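PDB 2PH5: homospermidine synthase, which binds NAD in a Rossmann-type domain and probably catalyses the formation of the polyamine homospermidine. Local coordinates for residues 375-379 against 380-384. Residues are numbered along the deposited sequence; the frame is centred on the assembly and turned at random.
Sequences STLSI and QEARQ
Ile379 O receives the backbone N of Arg383 at 3.0 Å, the shortest direct hydrogen bond between the strand end and the first helical turn, where strand 370-378 of the mixed sheet runs directly into helix 379-385. Ser378 is the N-cap: its side chain accepts from a first-turn amide that has no earlier carbonyl of the helix to bond to. A chi1 of 68° swings the hydroxyl back over the helix start. Ser378 OG thus takes Glu381 N at 3.2 Å, in a nearly straight bond (172°). Ser378 O accepts from Ala382 N at 3.1 Å, opening the i to i+4 ladder. A water donates to Glu381 OE1 at 2.8 Å and weakly accepts from Ser378 N, tying the first-turn carboxylate back to the strand. On the buried side, Leu377 CD2 packs on Ala382 CB at 3.8 Å, and both residues lean on Leu394 of helix 391-408, joining the turn to that helix. Gln380 bends back at chi2 and gives its NE2 to Asp354. The extended Arg383 chain lays its guanidinium against Ile379, while NH2 bonds Ile352 O; Ile379 CG1 sits centrally over one face of the Arg383 guanidinium, 3.4 Å from its plane.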
ATOM      1  N   SER A 375      -7.332   5.784  22.886  1.00 23.48           N
ATOM      2  CA  SER A 375      -7.724   4.408  23.152  1.00 23.70           C
ATOM      3  C   SER A 375      -6.998   3.386  22.300  1.00 23.15           C
ATOM      4  O   SER A 375      -6.901   3.533  21.087  1.00 22.82           O
ATOM      5  CB  SER A 375      -9.229   4.247  22.931  1.00 26.43           C
ATOM      6  OG  SER A 375      -9.564   2.903  22.630  1.00 26.91           O
ATOM      7  N   THR A 376      -6.479   2.352  22.950  1.00 23.05           N
ATOM      8  CA  THR A 376      -5.799   1.277  22.253  1.00 22.55           C
ATOM      9  C   THR A 376      -6.609   0.045  22.595  1.00 21.52           C
ATOM     10  O   THR A 376      -6.450  -0.527  23.670  1.00 24.74           O
ATOM     11  CB  THR A 376      -4.374   1.079  22.747  1.00 22.61           C
ATOM     12  OG1 THR A 376      -3.657   2.313  22.642  1.00 27.72           O
ATOM     13  CG2 THR A 376      -3.672   0.017  21.906  1.00 23.83           C
ATOM     14  N   LEU A 377      -7.500  -0.339  21.689  1.00 20.59           N
ATOM     15  CA  LEU A 377      -8.360  -1.499  21.890  1.00 20.47           C
ATOM     16  C   LEU A 377      -8.006  -2.603  20.904  1.00 20.01           C
ATOM     17  O   LEU A 377      -7.917  -2.366  19.701  1.00 21.41           O
ATOM     18  CB  LEU A 377      -9.834  -1.108  21.701  1.00 18.83           C
ATOM     19  CG  LEU A 377     -10.860  -2.253  21.734  1.00 20.14           C
ATOM     20  CD1 LEU A 377     -10.901  -2.842  23.134  1.00 18.66           C
ATOM     21  CD2 LEU A 377     -12.250  -1.754  21.323  1.00 17.38           C
ATOM     22  N   SER A 378      -7.799  -3.809  21.418  1.00 19.59           N
ATOM     23  CA  SER A 378      -7.475  -4.943  20.570  1.00 18.76           C
ATOM     24  C   SER A 378      -8.768  -5.663  20.251  1.00 19.44           C
ATOM     25  O   SER A 378      -9.775  -5.492  20.948  1.00 17.83           O
ATOM     26  CB  SER A 378      -6.542  -5.908  21.287  1.00 19.47           C
ATOM     27  OG  SER A 378      -7.221  -6.537  22.362  1.00 21.68           O
ATOM     28  N   ILE A 379      -8.730  -6.478  19.202  1.00 18.98           N
ATOM     29  CA  ILE A 379      -9.894  -7.236  18.780  1.00 19.92           C
ATOM     30  C   ILE A 379     -10.286  -8.257  19.862  1.00 22.72           C
ATOM     31  O   ILE A 379     -11.471  -8.532  20.069  1.00 24.54           O
ATOM     32  CB  ILE A 379      -9.624  -7.966  17.432  1.00 19.87           C
ATOM     33  CG1 ILE A 379     -10.885  -8.712  16.979  1.00 18.39           C
ATOM     34  CG2 ILE A 379      -8.437  -8.925  17.564  1.00 16.63           C
ATOM     35  CD1 ILE A 379     -12.037  -7.792  16.658  1.00 13.96           C
ATOM     36  N   GLN A 380      -9.291  -8.798  20.566  1.00 23.35           N
ATOM     37  CA  GLN A 380      -9.551  -9.778  21.618  1.00 23.35           C
ATOM     38  C   GLN A 380     -10.369  -9.181  22.761  1.00 25.20           C
ATOM     39  O   GLN A 380     -11.380  -9.751  23.185  1.00 24.25           O
ATOM     40  CB  GLN A 380      -8.235 -10.358  22.156  1.00 21.74           C
ATOM     41  CG  GLN A 380      -7.517 -11.294  21.174  1.00 23.95           C
ATOM     42  CD  GLN A 380      -6.517 -10.570  20.268  1.00 26.18           C
ATOM     43  OE1 GLN A 380      -6.645  -9.375  20.004  1.00 28.63           O
ATOM     44  NE2 GLN A 380      -5.525 -11.304  19.781  1.00 26.45           N
ATOM     45  N   GLU A 381      -9.945  -8.030  23.261  1.00 25.05           N
ATOM     46  CA  GLU A 381     -10.687  -7.414  24.340  1.00 28.76           C
ATOM     47  C   GLU A 381     -12.082  -6.982  23.866  1.00 30.09           C
ATOM     48  O   GLU A 381     -13.068  -7.116  24.596  1.00 29.77           O
ATOM     49  CB  GLU A 381      -9.907  -6.226  24.907  1.00 30.44           C
ATOM     50  CG  GLU A 381     -10.702  -5.426  25.902  1.00 34.66           C
ATOM     51  CD  GLU A 381      -9.839  -4.697  26.913  1.00 39.53           C
ATOM     52  OE1 GLU A 381      -8.611  -4.553  26.688  1.00 41.65           O
ATOM     53  OE2 GLU A 381     -10.409  -4.256  27.938  1.00 38.73           O
ATOM     54  N   ALA A 382     -12.165  -6.495  22.631  1.00 30.23           N
ATOM     55  CA  ALA A 382     -13.431  -6.049  22.072  1.00 30.43           C
ATOM     56  C   ALA A 382     -14.437  -7.192  21.960  1.00 31.30           C
ATOM     57  O   ALA A 382     -15.645  -6.982  22.085  1.00 31.86           O
ATOM     58  CB  ALA A 382     -13.204  -5.423  20.705  1.00 30.06           C
ATOM     59  N   ARG A 383     -13.946  -8.400  21.712  1.00 32.49           N
ATOM     60  CA  ARG A 383     -14.832  -9.548  21.577  1.00 33.75           C
ATOM     61  C   ARG A 383     -15.326 -10.072  22.914  1.00 34.64           C
ATOM     62  O   ARG A 383     -16.413 -10.640  22.997  1.00 36.44           O
ATOM     63  CB  ARG A 383     -14.140 -10.668  20.802  1.00 31.94           C
ATOM     64  CG  ARG A 383     -14.226 -10.480  19.307  1.00 30.41           C
ATOM     65  CD  ARG A 383     -13.328 -11.431  18.545  1.00 27.74           C
ATOM     66  NE  ARG A 383     -13.476 -11.227  17.106  1.00 25.02           N
ATOM     67  CZ  ARG A 383     -12.606 -11.637  16.188  1.00 24.18           C
ATOM     68  NH1 ARG A 383     -11.504 -12.282  16.554  1.00 22.19           N
ATOM     69  NH2 ARG A 383     -12.842 -11.398  14.904  1.00 22.02           N
ATOM     70  N   GLN A 384     -14.543  -9.895  23.967  1.00 35.27           N
ATOM     71  CA  GLN A 384     -15.002 -10.374  25.255  1.00 36.89           C
ATOM     72  C   GLN A 384     -15.952  -9.338  25.854  1.00 34.38           C
ATOM     73  O   GLN A 384     -16.777  -9.663  26.707  1.00 35.16           O
ATOM     74  CB  GLN A 384     -13.821 -10.644  26.195  1.00 39.15           C
ATOM     75  CG  GLN A 384     -13.069  -9.417  26.619  1.00 45.12           C
ATOM     76  CD  GLN A 384     -12.055  -9.697  27.728  1.00 49.40           C
ATOM     77  OE1 GLN A 384     -11.165 -10.544  27.576  1.00 50.13           O
ATOM     78  NE2 GLN A 384     -12.182  -8.976  28.847  1.00 48.13           N
TER
HETATM   79  O   HOH W   1      -6.850  -4.042  24.631  1.00 18.82           O